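Local structure of 4-hydroxythreonine-4-phosphate dehydrogenase (Legionella pneumophila subsp. pneumophila, 6XMY) at residues E101-G106 against T136-F141; A283-L288 against I292-V297; T234-N237 against D241-G244; Q189-L194 against Q201-N206. The protein probably catalyses the NAD(P)-dependent oxidation of 4-(phosphooxy)-L-threonine, a metal-dependent step in the biosynthesis of pyridoxine 5'-phosphate. All coordinates share one frame; numbering follows the deposited sequence. Where two conformers were deposited one is given.

Contact 1: residues E101-G106 against T136-F141; sequences ELLTLG and TGHTEF. With SO4 (sulfate ion), chain C.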
loop_
_atom_site.group_PDB
_atom_site.type_symbol
_atom_site.label_atom_id
_atom_site.label_comp_id
_atom_site.label_asym_id
_atom_site.label_seq_id
_atom_site.Cartn_x
_atom_site.Cartn_y
_atom_site.Cartn_z
ATOM N N GLU A 101 9.537 -8.754 11.477
ATOM C CA GLU A 101 9.420 -10.186 11.199
ATOM C C GLU A 101 8.162 -10.484 10.398
ATOM O O GLU A 101 8.188 -11.312 9.483
ATOM C CB GLU A 101 9.439 -11.004 12.490
ATOM C CG GLU A 101 9.639 -12.505 12.242
ATOM C CD GLU A 101 11.025 -12.833 11.726
ATOM O OE1 GLU A 101 11.975 -12.107 12.074
ATOM O OE2 GLU A 101 11.156 -13.808 10.953
ATOM N N LEU A 102 7.054 -9.807 10.714
ATOM C CA LEU A 102 5.844 -9.964 9.914
ATOM C C LEU A 102 6.101 -9.591 8.459
ATOM O O LEU A 102 5.667 -10.299 7.542
ATOM C CB LEU A 102 4.720 -9.085 10.469
ATOM C CG LEU A 102 4.325 -9.216 11.947
ATOM C CD1 LEU A 102 3.137 -8.304 12.247
ATOM C CD2 LEU A 102 4.007 -10.665 12.320
ATOM N N LEU A 103 6.805 -8.479 8.226
ATOM C CA LEU A 103 7.089 -8.050 6.858
ATOM C C LEU A 103 8.011 -9.035 6.148
ATOM O O LEU A 103 7.803 -9.363 4.969
ATOM C CB LEU A 103 7.727 -6.657 6.862
ATOM C CG LEU A 103 6.801 -5.439 6.803
ATOM C CD1 LEU A 103 5.636 -5.557 7.753
ATOM C CD2 LEU A 103 7.576 -4.155 7.052
ATOM N N THR A 104 9.052 -9.497 6.844
ATOM C CA THR A 104 10.038 -10.383 6.230
ATOM C C THR A 104 9.423 -11.742 5.958
ATOM O O THR A 104 9.549 -12.292 4.856
ATOM C CB THR A 104 11.252 -10.512 7.159
ATOM O OG1 THR A 104 11.786 -9.211 7.437
ATOM C CG2 THR A 104 12.340 -11.388 6.524
ATOM N N LEU A 105 8.717 -12.287 6.941
ATOM C CA LEU A 105 8.047 -13.563 6.746
ATOM C C LEU A 105 6.958 -13.457 5.683
ATOM O O LEU A 105 6.824 -14.346 4.834
ATOM C CB LEU A 105 7.485 -14.036 8.083
ATOM C CG LEU A 105 7.015 -15.461 8.273
ATOM C CD1 LEU A 105 8.067 -16.483 7.840
ATOM C CD2 LEU A 105 6.655 -15.608 9.749
ATOM N N GLY A 106 6.204 -12.358 5.676
ATOM C CA GLY A 106 5.167 -12.191 4.665
ATOM C C GLY A 106 5.725 -12.142 3.255
ATOM O O GLY A 106 5.209 -12.798 2.344
ATOM N N THR A 136 11.779 3.353 5.954
ATOM C CA THR A 136 10.987 4.441 5.406
ATOM C C THR A 136 9.569 4.033 5.050
ATOM O O THR A 136 8.698 4.908 5.010
ATOM C CB THR A 136 11.657 5.072 4.186
ATOM O OG1 THR A 136 11.917 4.054 3.216
ATOM C CG2 THR A 136 12.951 5.760 4.590
ATOM N N GLY A 137 9.304 2.750 4.839
ATOM C CA GLY A 137 7.965 2.284 4.547
ATOM C C GLY A 137 8.031 0.871 4.024
ATOM O O GLY A 137 9.109 0.355 3.689
ATOM N N HIS A 138 6.851 0.233 3.983
ATOM C CA HIS A 138 6.749 -1.099 3.383
ATOM C C HIS A 138 7.285 -1.093 1.960
ATOM O O HIS A 138 7.908 -2.064 1.513
ATOM C CB HIS A 138 5.289 -1.552 3.273
ATOM C CG HIS A 138 4.603 -1.886 4.568
ATOM N ND1 HIS A 138 3.837 -0.970 5.260
ATOM C CD2 HIS A 138 4.475 -3.060 5.230
ATOM C CE1 HIS A 138 3.295 -1.558 6.314
ATOM N NE2 HIS A 138 3.668 -2.828 6.322
ATOM N N THR A 139 6.987 -0.027 1.213
ATOM C CA THR A 139 7.280 -0.005 -0.216
ATOM C C THR A 139 8.773 -0.161 -0.463
ATOM O O THR A 139 9.202 -0.994 -1.278
ATOM C CB THR A 139 6.754 1.307 -0.809
ATOM O OG1 THR A 139 5.343 1.398 -0.564
ATOM C CG2 THR A 139 7.016 1.370 -2.304
ATOM N N GLU A 140 9.586 0.611 0.263
ATOM C CA GLU A 140 11.035 0.513 0.120
ATOM C C GLU A 140 11.563 -0.786 0.717
ATOM O O GLU A 140 12.509 -1.385 0.186
ATOM C CB GLU A 140 11.716 1.705 0.791
ATOM C CG GLU A 140 11.462 3.050 0.119
ATOM C CD GLU A 140 10.041 3.553 0.298
ATOM O OE1 GLU A 140 9.475 3.379 1.399
ATOM O OE2 GLU A 140 9.480 4.104 -0.675
ATOM N N PHE A 141 10.973 -1.233 1.830
ATOM C CA PHE A 141 11.387 -2.500 2.419
ATOM C C PHE A 141 11.228 -3.634 1.416
ATOM O O PHE A 141 12.133 -4.455 1.241
ATOM C CB PHE A 141 10.594 -2.805 3.692
ATOM C CG PHE A 141 10.867 -4.184 4.239
ATOM C CD1 PHE A 141 11.938 -4.412 5.094
ATOM C CD2 PHE A 141 10.082 -5.263 3.862
ATOM C CE1 PHE A 141 12.203 -5.690 5.585
ATOM C CE2 PHE A 141 10.349 -6.534 4.336
ATOM C CZ PHE A 141 11.410 -6.746 5.199
HETATM S S SO4 C . 4.126 2.104 2.745
HETATM O O1 SO4 C . 3.302 1.161 1.993
HETATM O O2 SO4 C . 4.404 1.547 4.064
HETATM O O3 SO4 C . 5.395 2.269 2.038
HETATM O O4 SO4 C . 3.473 3.413 2.918
#

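Contact 2: residues A283-L288 against I292-V297; sequences AVNITL and IIRTSV. With SO4 (sulfate ion), chain C.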
loop_
_atom_site.group_PDB
_atom_site.type_symbol
_atom_site.label_atom_id
_atom_site.label_comp_id
_atom_site.label_asym_id
_atom_site.label_seq_id
_atom_site.Cartn_x
_atom_site.Cartn_y
_atom_site.Cartn_z
ATOM N N ALA A 283 -10.014 3.401 -0.353
ATOM C CA ALA A 283 -8.803 3.405 -1.155
ATOM C C ALA A 283 -7.807 2.359 -0.674
ATOM O O ALA A 283 -7.760 1.999 0.509
ATOM C CB ALA A 283 -8.150 4.787 -1.136
ATOM N N VAL A 284 -6.997 1.887 -1.619
ATOM C CA VAL A 284 -6.007 0.845 -1.404
ATOM C C VAL A 284 -4.665 1.369 -1.881
ATOM O O VAL A 284 -4.576 1.985 -2.946
ATOM C CB VAL A 284 -6.377 -0.415 -2.207
ATOM C CG1 VAL A 284 -5.301 -1.500 -2.061
ATOM C CG2 VAL A 284 -7.745 -0.935 -1.774
ATOM N N ASN A 285 -3.627 1.127 -1.089
ATOM C CA ASN A 285 -2.253 1.374 -1.492
ATOM C C ASN A 285 -1.738 0.069 -2.073
ATOM O O ASN A 285 -1.711 -0.954 -1.381
ATOM C CB ASN A 285 -1.443 1.828 -0.271
ATOM C CG ASN A 285 0.067 1.743 -0.461
ATOM O OD1 ASN A 285 0.582 1.579 -1.575
ATOM N ND2 ASN A 285 0.790 1.852 0.652
ATOM N N ILE A 286 -1.406 0.079 -3.356
ATOM C CA ILE A 286 -0.876 -1.103 -4.021
ATOM C C ILE A 286 0.536 -0.799 -4.498
ATOM O O ILE A 286 0.787 0.271 -5.071
ATOM C CB ILE A 286 -1.784 -1.583 -5.164
ATOM C CG1 ILE A 286 -1.169 -2.813 -5.823
ATOM C CG2 ILE A 286 -2.022 -0.500 -6.181
ATOM C CD1 ILE A 286 -2.092 -3.468 -6.723
ATOM N N THR A 287 1.458 -1.732 -4.250
ATOM C CA THR A 287 2.833 -1.581 -4.698
ATOM C C THR A 287 2.984 -2.256 -6.056
ATOM O O THR A 287 2.682 -3.449 -6.201
ATOM C CB THR A 287 3.809 -2.196 -3.700
ATOM O OG1 THR A 287 3.637 -1.583 -2.419
ATOM C CG2 THR A 287 5.238 -1.991 -4.177
ATOM N N LEU A 288 3.449 -1.498 -7.046
ATOM C CA LEU A 288 3.667 -2.016 -8.388
ATOM C C LEU A 288 5.142 -2.321 -8.593
ATOM O O LEU A 288 6.009 -1.544 -8.183
ATOM C CB LEU A 288 3.238 -0.975 -9.423
ATOM C CG LEU A 288 1.877 -0.341 -9.174
ATOM C CD1 LEU A 288 1.605 0.702 -10.248
ATOM C CD2 LEU A 288 0.763 -1.388 -9.104
ATOM N N ILE A 292 5.610 -10.233 -6.271
ATOM C CA ILE A 292 4.408 -10.637 -5.559
ATOM C C ILE A 292 3.390 -9.508 -5.650
ATOM O O ILE A 292 3.719 -8.359 -5.960
ATOM C CB ILE A 292 4.678 -10.979 -4.077
ATOM C CG1 ILE A 292 5.185 -9.737 -3.325
ATOM C CG2 ILE A 292 5.654 -12.160 -3.958
ATOM C CD1 ILE A 292 5.064 -9.823 -1.803
ATOM N N ILE A 293 2.138 -9.858 -5.364
ATOM C CA ILE A 293 1.077 -8.877 -5.181
ATOM C C ILE A 293 1.144 -8.397 -3.740
ATOM O O ILE A 293 1.194 -9.209 -2.808
ATOM C CB ILE A 293 -0.291 -9.517 -5.456
ATOM C CG1 ILE A 293 -0.389 -10.003 -6.901
ATOM C CG2 ILE A 293 -1.407 -8.560 -5.080
ATOM C CD1 ILE A 293 -1.445 -11.059 -7.091
ATOM N N ARG A 294 1.163 -7.080 -3.550
ATOM C CA ARG A 294 1.091 -6.511 -2.210
ATOM C C ARG A 294 0.160 -5.313 -2.229
ATOM O O ARG A 294 0.399 -4.354 -2.971
ATOM C CB ARG A 294 2.468 -6.103 -1.675
ATOM C CG ARG A 294 2.398 -5.454 -0.289
ATOM C CD ARG A 294 2.502 -3.940 -0.385
ATOM N NE ARG A 294 2.200 -3.274 0.886
ATOM C CZ ARG A 294 2.571 -2.030 1.189
ATOM N NH1 ARG A 294 3.295 -1.322 0.333
ATOM N NH2 ARG A 294 2.240 -1.502 2.362
ATOM N N THR A 295 -0.892 -5.370 -1.419
ATOM C CA THR A 295 -1.777 -4.236 -1.191
ATOM C C THR A 295 -1.712 -3.840 0.276
ATOM O O THR A 295 -1.105 -4.522 1.113
ATOM C CB THR A 295 -3.222 -4.558 -1.587
ATOM O OG1 THR A 295 -3.717 -5.611 -0.752
ATOM C CG2 THR A 295 -3.299 -4.980 -3.044
ATOM N N SER A 296 -2.383 -2.734 0.585
ATOM C CA SER A 296 -2.269 -2.128 1.899
ATOM C C SER A 296 -3.469 -1.236 2.158
ATOM O O SER A 296 -4.086 -0.696 1.229
ATOM C CB SER A 296 -0.986 -1.305 1.977
ATOM O OG SER A 296 -0.832 -0.721 3.255
ATOM N N VAL A 297 -3.752 -1.043 3.451
ATOM C CA VAL A 297 -4.633 0.043 3.846
ATOM C C VAL A 297 -4.023 1.369 3.417
ATOM O O VAL A 297 -2.815 1.484 3.180
ATOM C CB VAL A 297 -4.878 0.038 5.361
ATOM C CG1 VAL A 297 -5.656 -1.200 5.771
ATOM C CG2 VAL A 297 -3.558 0.170 6.120
HETATM S S SO4 C . 4.126 2.104 2.745
HETATM O O1 SO4 C . 3.302 1.161 1.993
HETATM O O2 SO4 C . 4.404 1.547 4.064
HETATM O O3 SO4 C . 5.395 2.269 2.038
HETATM O O4 SO4 C . 3.473 3.413 2.918
HETATM O O HOH W 1 -0.640 2.994 3.007
HETATM O O HOH W 2 0.834 -5.553 -6.022
HETATM O O HOH W 3 3.947 -5.736 -7.193
#

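Contact 3: residues T234-N237 against D241-G244; sequences TLKN and DVLG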
loop_
_atom_site.group_PDB
_atom_site.type_symbol
_atom_site.label_atom_id
_atom_site.label_comp_id
_atom_site.label_asym_id
_atom_site.label_seq_id
_atom_site.Cartn_x
_atom_site.Cartn_y
_atom_site.Cartn_z
ATOM N N THR A 234 10.221 11.530 -23.739
ATOM C CA THR A 234 10.779 10.192 -23.917
ATOM C C THR A 234 9.689 9.141 -23.803
ATOM O O THR A 234 9.604 8.223 -24.630
ATOM C CB THR A 234 11.874 9.955 -22.876
ATOM O OG1 THR A 234 12.958 10.863 -23.113
ATOM C CG2 THR A 234 12.392 8.523 -22.942
ATOM N N LEU A 235 8.827 9.270 -22.793
ATOM C CA LEU A 235 7.738 8.314 -22.612
ATOM C C LEU A 235 6.777 8.321 -23.796
ATOM O O LEU A 235 6.351 7.257 -24.261
ATOM C CB LEU A 235 7.002 8.619 -21.309
ATOM C CG LEU A 235 7.811 8.244 -20.071
ATOM C CD1 LEU A 235 7.299 9.018 -18.870
ATOM C CD2 LEU A 235 7.725 6.760 -19.797
ATOM N N LYS A 236 6.424 9.509 -24.297
ATOM C CA LYS A 236 5.573 9.590 -25.482
ATOM C C LYS A 236 6.197 8.860 -26.662
ATOM O O LYS A 236 5.500 8.164 -27.408
ATOM C CB LYS A 236 5.317 11.056 -25.847
ATOM C CG LYS A 236 4.324 11.761 -24.945
ATOM C CD LYS A 236 4.305 13.261 -25.253
ATOM C CE LYS A 236 3.352 14.027 -24.349
ATOM N NZ LYS A 236 3.530 15.508 -24.477
ATOM N N ASN A 237 7.509 9.005 -26.848
ATOM C CA ASN A 237 8.170 8.327 -27.957
ATOM C C ASN A 237 8.389 6.842 -27.703
ATOM O O ASN A 237 8.791 6.125 -28.626
ATOM C CB ASN A 237 9.475 9.031 -28.325
ATOM C CG ASN A 237 9.238 10.337 -29.045
ATOM O OD1 ASN A 237 8.109 10.642 -29.430
ATOM N ND2 ASN A 237 10.294 11.114 -29.236
ATOM N N ASP A 241 1.098 7.048 -23.203
ATOM C CA ASP A 241 0.236 8.206 -23.459
ATOM C C ASP A 241 0.147 9.077 -22.207
ATOM O O ASP A 241 -0.819 9.030 -21.445
ATOM C CB ASP A 241 -1.132 7.714 -23.919
ATOM C CG ASP A 241 -1.982 8.799 -24.539
ATOM O OD1 ASP A 241 -1.526 9.955 -24.650
ATOM O OD2 ASP A 241 -3.123 8.477 -24.926
ATOM N N VAL A 242 1.178 9.909 -22.010
ATOM C CA VAL A 242 1.247 10.846 -20.891
ATOM C C VAL A 242 0.822 12.238 -21.342
ATOM O O VAL A 242 1.043 12.656 -22.484
ATOM C CB VAL A 242 2.654 10.904 -20.252
ATOM C CG1 VAL A 242 2.931 9.644 -19.416
ATOM C CG2 VAL A 242 3.725 11.119 -21.324
ATOM N N LEU A 243 0.236 12.979 -20.407
ATOM C CA LEU A 243 -0.099 14.383 -20.584
ATOM C C LEU A 243 0.452 15.138 -19.388
ATOM O O LEU A 243 0.186 14.765 -18.243
ATOM C CB LEU A 243 -1.620 14.568 -20.637
ATOM C CG LEU A 243 -2.100 16.014 -20.517
ATOM C CD1 LEU A 243 -1.710 16.821 -21.744
ATOM C CD2 LEU A 243 -3.600 16.088 -20.265
ATOM N N GLY A 244 1.193 16.208 -19.644
ATOM C CA GLY A 244 1.725 17.005 -18.565
ATOM C C GLY A 244 2.929 17.799 -19.019
ATOM O O GLY A 244 3.323 17.748 -20.183
HETATM O O HOH W 4 1.703 16.608 -22.647
#

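Contact 4: residues Q189-L194 against Q201-N206; sequences QLHHSL and QSPKIN. With SO4 (sulfate ion), chain J.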
loop_
_atom_site.group_PDB
_atom_site.type_symbol
_atom_site.label_atom_id
_atom_site.label_comp_id
_atom_site.label_asym_id
_atom_site.label_seq_id
_atom_site.Cartn_x
_atom_site.Cartn_y
_atom_site.Cartn_z
ATOM N N GLN A 189 6.650 1.515 -15.232
ATOM C CA GLN A 189 6.052 0.512 -14.360
ATOM C C GLN A 189 4.553 0.734 -14.214
ATOM O O GLN A 189 3.769 -0.221 -14.278
ATOM C CB GLN A 189 6.733 0.522 -12.993
ATOM C CG GLN A 189 6.151 -0.506 -12.039
ATOM C CD GLN A 189 6.306 -1.924 -12.544
ATOM O OE1 GLN A 189 7.422 -2.394 -12.748
ATOM N NE2 GLN A 189 5.186 -2.607 -12.763
ATOM N N LEU A 190 4.139 1.988 -14.010
ATOM C CA LEU A 190 2.717 2.299 -13.906
ATOM C C LEU A 190 1.969 1.854 -15.160
ATOM O O LEU A 190 0.921 1.203 -15.077
ATOM C CB LEU A 190 2.537 3.805 -13.684
ATOM C CG LEU A 190 1.086 4.286 -13.693
ATOM C CD1 LEU A 190 0.276 3.615 -12.597
ATOM C CD2 LEU A 190 1.022 5.810 -13.563
ATOM N N HIS A 191 2.496 2.204 -16.335
ATOM C CA HIS A 191 1.847 1.830 -17.587
ATOM C C HIS A 191 1.731 0.315 -17.705
ATOM O O HIS A 191 0.666 -0.217 -18.049
ATOM C CB HIS A 191 2.649 2.416 -18.754
ATOM C CG HIS A 191 2.197 1.955 -20.102
ATOM N ND1 HIS A 191 2.657 0.793 -20.676
ATOM C CD2 HIS A 191 1.350 2.511 -21.002
ATOM C CE1 HIS A 191 2.103 0.640 -21.866
ATOM N NE2 HIS A 191 1.300 1.666 -22.085
ATOM N N HIS A 192 2.817 -0.393 -17.398
ATOM C CA HIS A 192 2.810 -1.849 -17.502
ATOM C C HIS A 192 1.765 -2.462 -16.585
ATOM O O HIS A 192 1.029 -3.371 -16.987
ATOM C CB HIS A 192 4.191 -2.400 -17.164
ATOM C CG HIS A 192 4.264 -3.895 -17.210
ATOM N ND1 HIS A 192 4.421 -4.594 -18.385
ATOM C CD2 HIS A 192 4.179 -4.821 -16.227
ATOM C CE1 HIS A 192 4.447 -5.890 -18.122
ATOM N NE2 HIS A 192 4.299 -6.053 -16.820
ATOM N N SER A 193 1.686 -1.977 -15.346
ATOM C CA SER A 193 0.735 -2.539 -14.397
ATOM C C SER A 193 -0.701 -2.240 -14.794
ATOM O O SER A 193 -1.571 -3.109 -14.677
ATOM C CB SER A 193 1.025 -2.017 -12.993
ATOM O OG SER A 193 2.268 -2.514 -12.525
ATOM N N LEU A 194 -0.982 -1.010 -15.237
ATOM C CA LEU A 194 -2.341 -0.690 -15.659
ATOM C C LEU A 194 -2.776 -1.584 -16.811
ATOM O O LEU A 194 -3.917 -2.057 -16.844
ATOM C CB LEU A 194 -2.440 0.782 -16.056
ATOM C CG LEU A 194 -2.274 1.814 -14.935
ATOM C CD1 LEU A 194 -2.228 3.232 -15.505
ATOM C CD2 LEU A 194 -3.399 1.668 -13.911
ATOM N N GLN A 201 -6.156 -1.223 -21.778
ATOM C CA GLN A 201 -5.402 -1.594 -22.972
ATOM C C GLN A 201 -4.422 -0.504 -23.398
ATOM O O GLN A 201 -3.289 -0.804 -23.793
ATOM C CB GLN A 201 -6.369 -1.944 -24.105
ATOM C CG GLN A 201 -5.907 -3.083 -24.988
ATOM C CD GLN A 201 -4.831 -2.665 -25.968
ATOM O OE1 GLN A 201 -4.962 -1.650 -26.655
ATOM N NE2 GLN A 201 -3.760 -3.448 -26.042
ATOM N N SER A 202 -4.829 0.762 -23.328
ATOM C CA SER A 202 -3.978 1.888 -23.721
ATOM C C SER A 202 -4.100 2.983 -22.672
ATOM O O SER A 202 -4.817 3.973 -22.858
ATOM C CB SER A 202 -4.347 2.401 -25.117
ATOM O OG SER A 202 -4.126 1.406 -26.107
ATOM N N PRO A 203 -3.394 2.839 -21.553
ATOM C CA PRO A 203 -3.575 3.775 -20.436
ATOM C C PRO A 203 -3.253 5.215 -20.799
ATOM O O PRO A 203 -2.281 5.504 -21.499
ATOM C CB PRO A 203 -2.597 3.245 -19.379
ATOM C CG PRO A 203 -2.391 1.813 -19.737
ATOM C CD PRO A 203 -2.449 1.759 -21.223
ATOM N N LYS A 204 -4.097 6.125 -20.321
ATOM C CA LYS A 204 -3.830 7.555 -20.379
ATOM C C LYS A 204 -3.412 8.012 -18.990
ATOM O O LYS A 204 -4.109 7.744 -18.005
ATOM C CB LYS A 204 -5.066 8.328 -20.836
ATOM C CG LYS A 204 -5.505 7.968 -22.238
ATOM C CD LYS A 204 -6.645 8.843 -22.733
ATOM C CE LYS A 204 -7.048 8.441 -24.145
ATOM N NZ LYS A 204 -7.359 6.983 -24.231
ATOM N N ILE A 205 -2.267 8.681 -18.909
ATOM C CA ILE A 205 -1.652 9.031 -17.632
ATOM C C ILE A 205 -1.422 10.540 -17.586
ATOM O O ILE A 205 -0.717 11.089 -18.438
ATOM C CB ILE A 205 -0.344 8.247 -17.422
ATOM C CG1 ILE A 205 -0.626 6.733 -17.384
ATOM C CG2 ILE A 205 0.370 8.715 -16.171
ATOM C CD1 ILE A 205 0.627 5.883 -17.463
ATOM N N ASN A 206 -1.997 11.206 -16.582
ATOM C CA ASN A 206 -1.850 12.652 -16.420
ATOM C C ASN A 206 -0.830 12.925 -15.321
ATOM O O ASN A 206 -0.922 12.345 -14.236
ATOM C CB ASN A 206 -3.195 13.289 -16.061
ATOM C CG ASN A 206 -4.134 13.368 -17.245
ATOM O OD1 ASN A 206 -3.845 12.823 -18.308
ATOM N ND2 ASN A 206 -5.265 14.032 -17.070
HETATM S S SO4 J . 3.862 -3.149 -21.771
HETATM O O1 SO4 J . 4.888 -3.567 -20.820
HETATM O O2 SO4 J . 2.734 -2.576 -21.044
HETATM O O3 SO4 J . 3.407 -4.300 -22.544
HETATM O O4 SO4 J . 4.422 -2.146 -22.674
#

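Contact 1: residues E101-G106 against T136-F141
Leu-103 packs against two aromatic side chains, His-138 and Phe-141, and this wedge is the tight part of the contact. Its CD1 lies 3.7 Å from His-138 NE2, with the two side chains crossing at about a right angle. Its CB is 3.6 Å from Phe-141 CE2, and its CD2 rests over one face of that phenyl ring, displaced toward the rim. The more solvent-exposed side is at Thr-104, which touches the ring through one atom: OG1 meets the ring edge, 3.4 Å from Phe-141 CZ, but its hydrogen bond goes to Met-100 O within its own helix. No hydrogen bond joins the two segments. Beyond the leucine, His-138 sits at the start of its helix, just after the N-cap Gly-137. With chi1 at -70°, its CG lies beside the backbone N, so that His-138 N and His-138 ND1 both donate to sulfate O2, each at 2.8 Å. Thr-139 N and OG1 together hold O3, consistent with an anion corner of the predicted substrate site. Helix 96-111 thus packs against the first turn of helix 138-145, with Leu-103 also touching Ser-15 of strand 12-15 and His-138 touching Arg-294 of strand 294-297.

Contact 2: residues A283-L288 against I292-V297
Asn-285 and Ser-296 form a hydrogen-bonded antiparallel pair, CA atoms 4.9 Å apart, in the hairpin of strands 284-288 and 294-297. Asn-285 N donates to Ser-296 O at 3.0 Å. The asparagine side chain can be followed outward. Its CB lies 3.7 Å from Val-297 O; its CG passes Ser-296 CB at 4.0 Å; its ND2 then divides its two N-H groups, giving one to sulfate O1 at 2.9 Å and one to a water that itself donates to Val-297 O. On the same face of the hairpin, Arg-294 bends at chi2 (-101°), which brings the guanidinium alongside Thr-287, whose OG1 meets its edge, 15° out of plane. Arg-294 NH1 donates to Thr-287 OG1 at 2.8 Å, while NH1 and NH2 both reach sulfate O1, which lies at the guanidinium edge, in plane. Three nitrogens therefore grip one sulfate oxygen, as suits two residues predicted to bind substrate. Ile-286 and Thr-295 pack on the other face, Ile-286 CG1 standing 4.1 Å from Thr-295 CG2, and Val-284 CG1 comes 3.7 Å from Thr-295 CB. Strand 152-156 hydrogen-bonds to the outer edge of 284-288, Leu-118 of strand 117-120 does so for 294-297, and helix 314-328 covers Val-284 and Thr-295.

Contact 3: residues T234-N237 against D241-G244
This is a helix-on-strand packing contact at the edge of the fold, where the C-terminal part of helix 223-237 leads through a short connection into strand 241-246. Its centre lies about 26 Å from the centre of the chain, away from the NAD, zinc and predicted substrate sites. The evidence for packing is apolar: Val-242 points toward the helix, and its CG2 branch does the touching, 4.1 Å from Leu-235 CB and 3.7 Å from Lys-236 CG. Chi1 of -74° sets CG1 opposite the carbonyl carbon and leaves CG2 between the backbone N and the carbonyl carbon, facing the two helix residues. No direct hydrogen bond crosses between the segments. Lys-236 instead runs extended beyond CG and crosses Val-242 obliquely, so its aliphatic stem covers the valine while its end continues along the strand. Lys-236 CE comes within 3.3 Å of Val-242 O, a placement the positive charge on the neighbouring ammonium would probably make electrostatically favourable. Its NZ then donates to a water at 2.8 Å, and the same water accepts from Gly-244 N at 3.1 Å, giving a bridge from the exposed lysine to the strand backbone. Strand 204-208 lies alongside, parallel, with Ile-205 and Val-207 against Val-242, and Ile-187 of helix 180-197 touches both Leu-235 and Val-242.

Contact 4: residues Q189-L194 against Q201-N206
His-192 ND1 donates to sulfate O1 at 2.7 Å, nearly straight at 171°, with the oxygen at the ring edge and in its plane. The same sulfate is hydrogen-bonded by His-196 one turn further along the helix, so two imidazoles hold this anion, which probably comes from the crystallisation liquor. The neighbouring ring of His-191 links the anion to the packing: its CE1 lies 3.4 Å from sulfate O2, while its NE2 is 3.8 Å from Pro-203 CD. A trans chi1 (172°) sets CG of His-191 opposite its backbone N and carries the ring across the proline at about a right angle. The remaining contact is apolar. Leu-194 and Pro-203 slide past each other in opposite senses, CB of the leucine 3.8 Å from CG of the proline. The end of Ile-205 meets the end of Leu-190, with Ile-205 CD1 and Leu-190 CD2 3.9 Å apart. These pairs are how helix 180-197 lies over the following strand 204-208 in this alpha/beta protein: the short helix and strand axes approach to 10.0 Å and run at 142° to each other, with no hydrogen bond passing between the two segments. Strand 204-208 is flanked by the parallel strands 241-246 and 262-265, and Val-264 of the latter touches both Leu-190 and Ile-205. Within the helix, Gln-189 turns its NE2 to donate to Ser-193 OG at 2.9 Å, the hydroxyl lying in the amide plane. Leu-288 of strand 284-288 packs on Gln-189, Leu-190 and Ser-193.

In the fold
Along the chain the order is contact 1, contact 4, contact 3, contact 2, each closing before the next opens. Contacts 1 and 2 have centres about 12 Å apart and share one sulfate, so a helix start and a late hairpin, distant in sequence, together supply part of the predicted substrate site beside the NAD. Contacts 3 and 4, with centres about 11 Å apart, occupy the neighbouring parallel strands 241-246 and 204-208, joined through the backbone of Ile-205. Contact 2 is the link between the two pairs: its Leu-288 touches helix 180-197 of contact 4, at about 16 Å between centres. The centre of contact 3 lies about 32 Å from that of contact 1, at the periphery.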